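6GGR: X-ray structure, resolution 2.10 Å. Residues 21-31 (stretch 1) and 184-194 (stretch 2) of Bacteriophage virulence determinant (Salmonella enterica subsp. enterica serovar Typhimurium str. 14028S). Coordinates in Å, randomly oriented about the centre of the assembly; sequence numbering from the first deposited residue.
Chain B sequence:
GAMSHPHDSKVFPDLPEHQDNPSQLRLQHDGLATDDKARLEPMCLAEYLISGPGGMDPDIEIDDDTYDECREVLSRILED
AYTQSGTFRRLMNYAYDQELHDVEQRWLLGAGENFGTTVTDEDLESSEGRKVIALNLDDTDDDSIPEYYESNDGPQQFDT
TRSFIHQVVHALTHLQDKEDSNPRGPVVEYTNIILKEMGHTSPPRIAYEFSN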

# COMPACT_ATOMS: atom_id res chain seq x y z
N ASN B 21 12.99 -15.58 16.92
CA ASN B 21 11.64 -15.06 16.80
C ASN B 21 11.13 -15.29 15.39
O ASN B 21 10.95 -14.32 14.63
N PRO B 22 10.89 -16.53 15.00
CA PRO B 22 10.24 -16.79 13.71
C PRO B 22 8.75 -16.50 13.81
O PRO B 22 8.16 -16.47 14.89
N SER B 23 8.14 -16.28 12.65
CA SER B 23 6.70 -16.12 12.62
C SER B 23 6.05 -17.38 13.17
O SER B 23 6.43 -18.50 12.83
N GLN B 24 5.05 -17.20 14.04
CA GLN B 24 4.31 -18.33 14.58
C GLN B 24 3.10 -18.70 13.73
O GLN B 24 2.59 -19.82 13.86
N LEU B 25 2.63 -17.79 12.86
CA LEU B 25 1.49 -18.08 12.00
C LEU B 25 1.89 -18.90 10.78
O LEU B 25 1.16 -19.81 10.37
N ARG B 26 3.04 -18.58 10.18
CA ARG B 26 3.57 -19.42 9.10
C ARG B 26 3.85 -20.83 9.61
O ARG B 26 3.47 -21.81 8.96
N LEU B 27 4.50 -20.94 10.77
CA LEU B 27 4.89 -22.25 11.28
C LEU B 27 3.69 -23.17 11.43
O LEU B 27 3.83 -24.39 11.31
N GLN B 28 2.50 -22.62 11.68
CA GLN B 28 1.32 -23.46 11.83
C GLN B 28 0.55 -23.64 10.53
O GLN B 28 -0.16 -24.64 10.38
N HIS B 29 0.68 -22.71 9.58
CA HIS B 29 0.20 -23.01 8.24
C HIS B 29 1.01 -24.13 7.60
O HIS B 29 0.47 -24.93 6.84
N ASP B 30 2.31 -24.20 7.93
CA ASP B 30 3.12 -25.34 7.50
C ASP B 30 2.53 -26.65 8.00
O ASP B 30 2.61 -27.67 7.31
N GLY B 31 1.95 -26.64 9.21
CA GLY B 31 1.30 -27.83 9.72
C GLY B 31 0.20 -28.34 8.82
O GLY B 31 -0.22 -29.50 8.95
N ARG B 184 7.68 -9.19 10.96
CA ARG B 184 7.55 -9.48 9.54
C ARG B 184 6.18 -10.02 9.16
O ARG B 184 5.59 -9.60 8.16
N GLY B 185 5.65 -10.97 9.94
CA GLY B 185 4.41 -11.62 9.59
C GLY B 185 4.64 -12.82 8.70
O GLY B 185 5.75 -13.04 8.20
N PRO B 186 3.60 -13.62 8.48
CA PRO B 186 3.78 -14.88 7.73
C PRO B 186 4.07 -14.70 6.25
O PRO B 186 4.80 -15.51 5.67
N VAL B 187 3.51 -13.67 5.62
CA VAL B 187 3.66 -13.52 4.17
C VAL B 187 5.08 -13.08 3.83
O VAL B 187 5.67 -13.56 2.85
N VAL B 188 5.64 -12.16 4.61
CA VAL B 188 7.02 -11.74 4.39
C VAL B 188 7.96 -12.93 4.55
O VAL B 188 8.83 -13.18 3.71
N GLU B 189 7.79 -13.70 5.63
CA GLU B 189 8.70 -14.80 5.89
C GLU B 189 8.62 -15.84 4.78
O GLU B 189 9.65 -16.29 4.26
N TYR B 190 7.40 -16.22 4.38
CA TYR B 190 7.23 -17.10 3.23
C TYR B 190 7.92 -16.52 2.00
O TYR B 190 8.66 -17.22 1.30
N THR B 191 7.68 -15.24 1.71
CA THR B 191 8.26 -14.62 0.53
C THR B 191 9.79 -14.65 0.60
O THR B 191 10.45 -14.98 -0.39
N ASN B 192 10.36 -14.33 1.77
CA ASN B 192 11.81 -14.39 1.92
C ASN B 192 12.34 -15.78 1.58
O ASN B 192 13.35 -15.92 0.87
N ILE B 193 11.69 -16.82 2.10
CA ILE B 193 12.18 -18.19 1.93
C ILE B 193 12.05 -18.62 0.48
O ILE B 193 12.97 -19.23 -0.09
N ILE B 194 10.90 -18.36 -0.13
CA ILE B 194 10.66 -18.75 -1.52
C ILE B 194 11.70 -18.11 -2.43
O ILE B 194 12.31 -18.78 -3.27

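The contact between residues 21-31 and 184-194 is a helix-on-helix packing organised around a buried charge: one arginine fills a pocket on the opposing helix, and a single glutamate gathers two arginines and a backbone amide around its carboxylate. It illustrates a general principle, that a charged group can be accommodated inside a protein when its polar atoms find partners and its aliphatic portion serves as packing material.

The helix axes approach to 8.8 Å at 67°, and the backbones are nearest at Arg26 and Pro186, whose CA atoms are 4.7 Å apart. From stretch 1, Ser23, Leu25, Arg26 and His29 direct their CA-to-CB bonds toward stretch 2, whereas Gln24, Leu27 and Gln28 point away and take no part. From stretch 2, Glu189 and Ile193 point toward the partner, one helical turn apart.

Arg26 is the knob of this interface, lying among Pro186, Glu189, Tyr190 and Ile193. Its chi1 and chi2 are both t, which extends the chain along the neighbouring helix before chi3, in p, turns the guanidinium. The extended part packs as a hydrocarbon: CB of Arg26 lies 4.0 Å from CB of Pro186, and CG of Arg26 sits over the face of the Tyr190 ring, 3.8 Å from its centroid, in a CH-pi contact. The guanidinium then meets Glu189 along its edge, with Arg26 NE 2.9 Å and Arg26 NH2 2.7 Å from Glu189 OE1 in a salt bridge, while CD1 of Ile193 covers one guanidinium face. Arg26 NH1 has a long salt bridge, 3.9 Å, to Asp30 OD2.

Glu189, with chi1 m and chi2 between wells at -148°, serves both stretches. Glu189 OE2 accepts from Arg184 NE at 2.8 Å and from Arg184 NH2 at 2.9 Å, in a salt bridge within stretch 2. The backbone N of Ser23 adds a hydrogen bond to Glu189 OE1 at 3.1 Å and a weak one to Glu189 OE2, also at 3.1 Å. The carboxylate thus reaches the start of the first helix, where the Ser23 side chain, chi1 t, caps the helix: its OG accepts weak bonds from Leu25 N at 3.4 Å and Arg26 N at 3.3 Å. Arg184 also brings its NH2 within 2.8 Å of Asn21 O.

A second polar anchor lies farther along. Tyr190 starts sideways, with chi1 m at -89°, but its end comes nearer to stretch 1, and Tyr190 OH donates to Asp30 OD1 at 2.7 Å. Asp30, chi1 m, likewise begins sideways and brings its end closer. Beside this bond, His29, chi1 t, places CD2 3.2 Å from Tyr190 OH, which lies at the edge of the imidazole. The same tyrosine therefore offers a ring face to Arg26 and a hydroxyl to Asp30.

Apolar packing completes the contact more modestly: Leu25, with chi1 m and chi2 t, sets its CB 4.1 Å from CG of Pro186.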

# COMPACT_ATOMS: atom_id res chain seq x y z
CB ASN B 21 11.56 -13.57 17.15
CG ASN B 21 10.15 -13.03 17.04
OD1 ASN B 21 9.18 -13.79 17.06
ND2 ASN B 21 10.02 -11.71 16.92
CB PRO B 22 10.50 -18.28 13.48
CG PRO B 22 10.51 -18.84 14.86
CD PRO B 22 11.09 -17.77 15.76
CB SER B 23 6.22 -15.86 11.19
OG SER B 23 4.81 -15.90 11.12
CB GLN B 24 3.87 -18.04 16.02
CG GLN B 24 5.02 -17.94 17.01
CD GLN B 24 5.79 -19.24 17.16
OE1 GLN B 24 5.22 -20.33 17.07
NE2 GLN B 24 7.10 -19.14 17.39
CB LEU B 25 0.83 -16.78 11.57
CG LEU B 25 0.07 -16.03 12.66
CD1 LEU B 25 -0.14 -14.58 12.26
CD2 LEU B 25 -1.27 -16.71 12.93
CB ARG B 26 4.85 -18.78 8.53
CG ARG B 26 5.78 -19.75 7.82
CD ARG B 26 6.99 -19.04 7.23
NE ARG B 26 7.97 -18.67 8.25
CZ ARG B 26 8.87 -19.51 8.76
NH1 ARG B 26 8.92 -20.77 8.37
NH2 ARG B 26 9.72 -19.07 9.69
CB LEU B 27 5.62 -22.10 12.61
CG LEU B 27 7.03 -21.51 12.57
CD1 LEU B 27 7.56 -21.30 13.99
CD2 LEU B 27 8.00 -22.39 11.78
CB GLN B 28 0.40 -22.90 12.92
CG GLN B 28 -0.17 -21.53 12.67
CD GLN B 28 -1.03 -21.06 13.82
OE1 GLN B 28 -0.56 -20.92 14.95
NE2 GLN B 28 -2.31 -20.84 13.56
CB HIS B 29 0.24 -21.76 7.35
CG HIS B 29 -0.39 -21.96 6.01
ND1 HIS B 29 -1.76 -22.02 5.83
CD2 HIS B 29 0.16 -22.13 4.78
CE1 HIS B 29 -2.02 -22.21 4.55
NE2 HIS B 29 -0.88 -22.29 3.89
CB ASP B 30 4.56 -25.19 7.99
CG ASP B 30 5.30 -24.06 7.31
OD1 ASP B 30 4.91 -23.65 6.19
OD2 ASP B 30 6.29 -23.58 7.90
CB ARG B 184 8.62 -10.49 9.10
CG ARG B 184 10.05 -9.97 9.20
CD ARG B 184 11.05 -11.10 9.06
NE ARG B 184 10.94 -12.07 10.15
CZ ARG B 184 11.59 -11.99 11.30
NH1 ARG B 184 12.43 -10.99 11.54
NH2 ARG B 184 11.41 -12.93 12.23
CB PRO B 186 2.45 -15.61 7.96
CG PRO B 186 1.46 -14.52 8.18
CD PRO B 186 2.20 -13.43 8.91
CB VAL B 187 2.61 -12.53 3.63
CG1 VAL B 187 2.85 -12.23 2.15
CG2 VAL B 187 1.23 -13.11 3.84
CB VAL B 188 7.39 -10.59 5.34
CG1 VAL B 188 8.89 -10.31 5.30
CG2 VAL B 188 6.60 -9.33 4.98
CB GLU B 189 8.41 -15.43 7.26
CG GLU B 189 8.68 -14.47 8.41
CD GLU B 189 9.14 -15.16 9.68
OE1 GLU B 189 9.10 -16.41 9.73
OE2 GLU B 189 9.55 -14.46 10.63
CB TYR B 190 5.74 -17.30 2.93
CG TYR B 190 5.08 -18.46 3.65
CD1 TYR B 190 5.69 -19.70 3.72
CD2 TYR B 190 3.83 -18.31 4.23
CE1 TYR B 190 5.08 -20.76 4.36
CE2 TYR B 190 3.21 -19.36 4.87
CZ TYR B 190 3.84 -20.59 4.94
OH TYR B 190 3.22 -21.64 5.58
CB THR B 191 7.74 -13.19 0.38
OG1 THR B 191 6.31 -13.21 0.26
CG2 THR B 191 8.32 -12.52 -0.86
CB ASN B 192 12.22 -14.01 3.34
CG ASN B 192 12.11 -12.52 3.61
OD1 ASN B 192 11.98 -11.71 2.70
ND2 ASN B 192 12.19 -12.15 4.88
CB ILE B 193 11.43 -19.14 2.86
CG1 ILE B 193 11.67 -18.76 4.32
CG2 ILE B 193 11.85 -20.59 2.60
CD1 ILE B 193 10.73 -19.43 5.30
CB ILE B 194 9.23 -18.36 -1.94
CG1 ILE B 194 8.22 -19.19 -1.13
CG2 ILE B 194 9.02 -18.58 -3.44
CD1 ILE B 194 6.80 -18.68 -1.24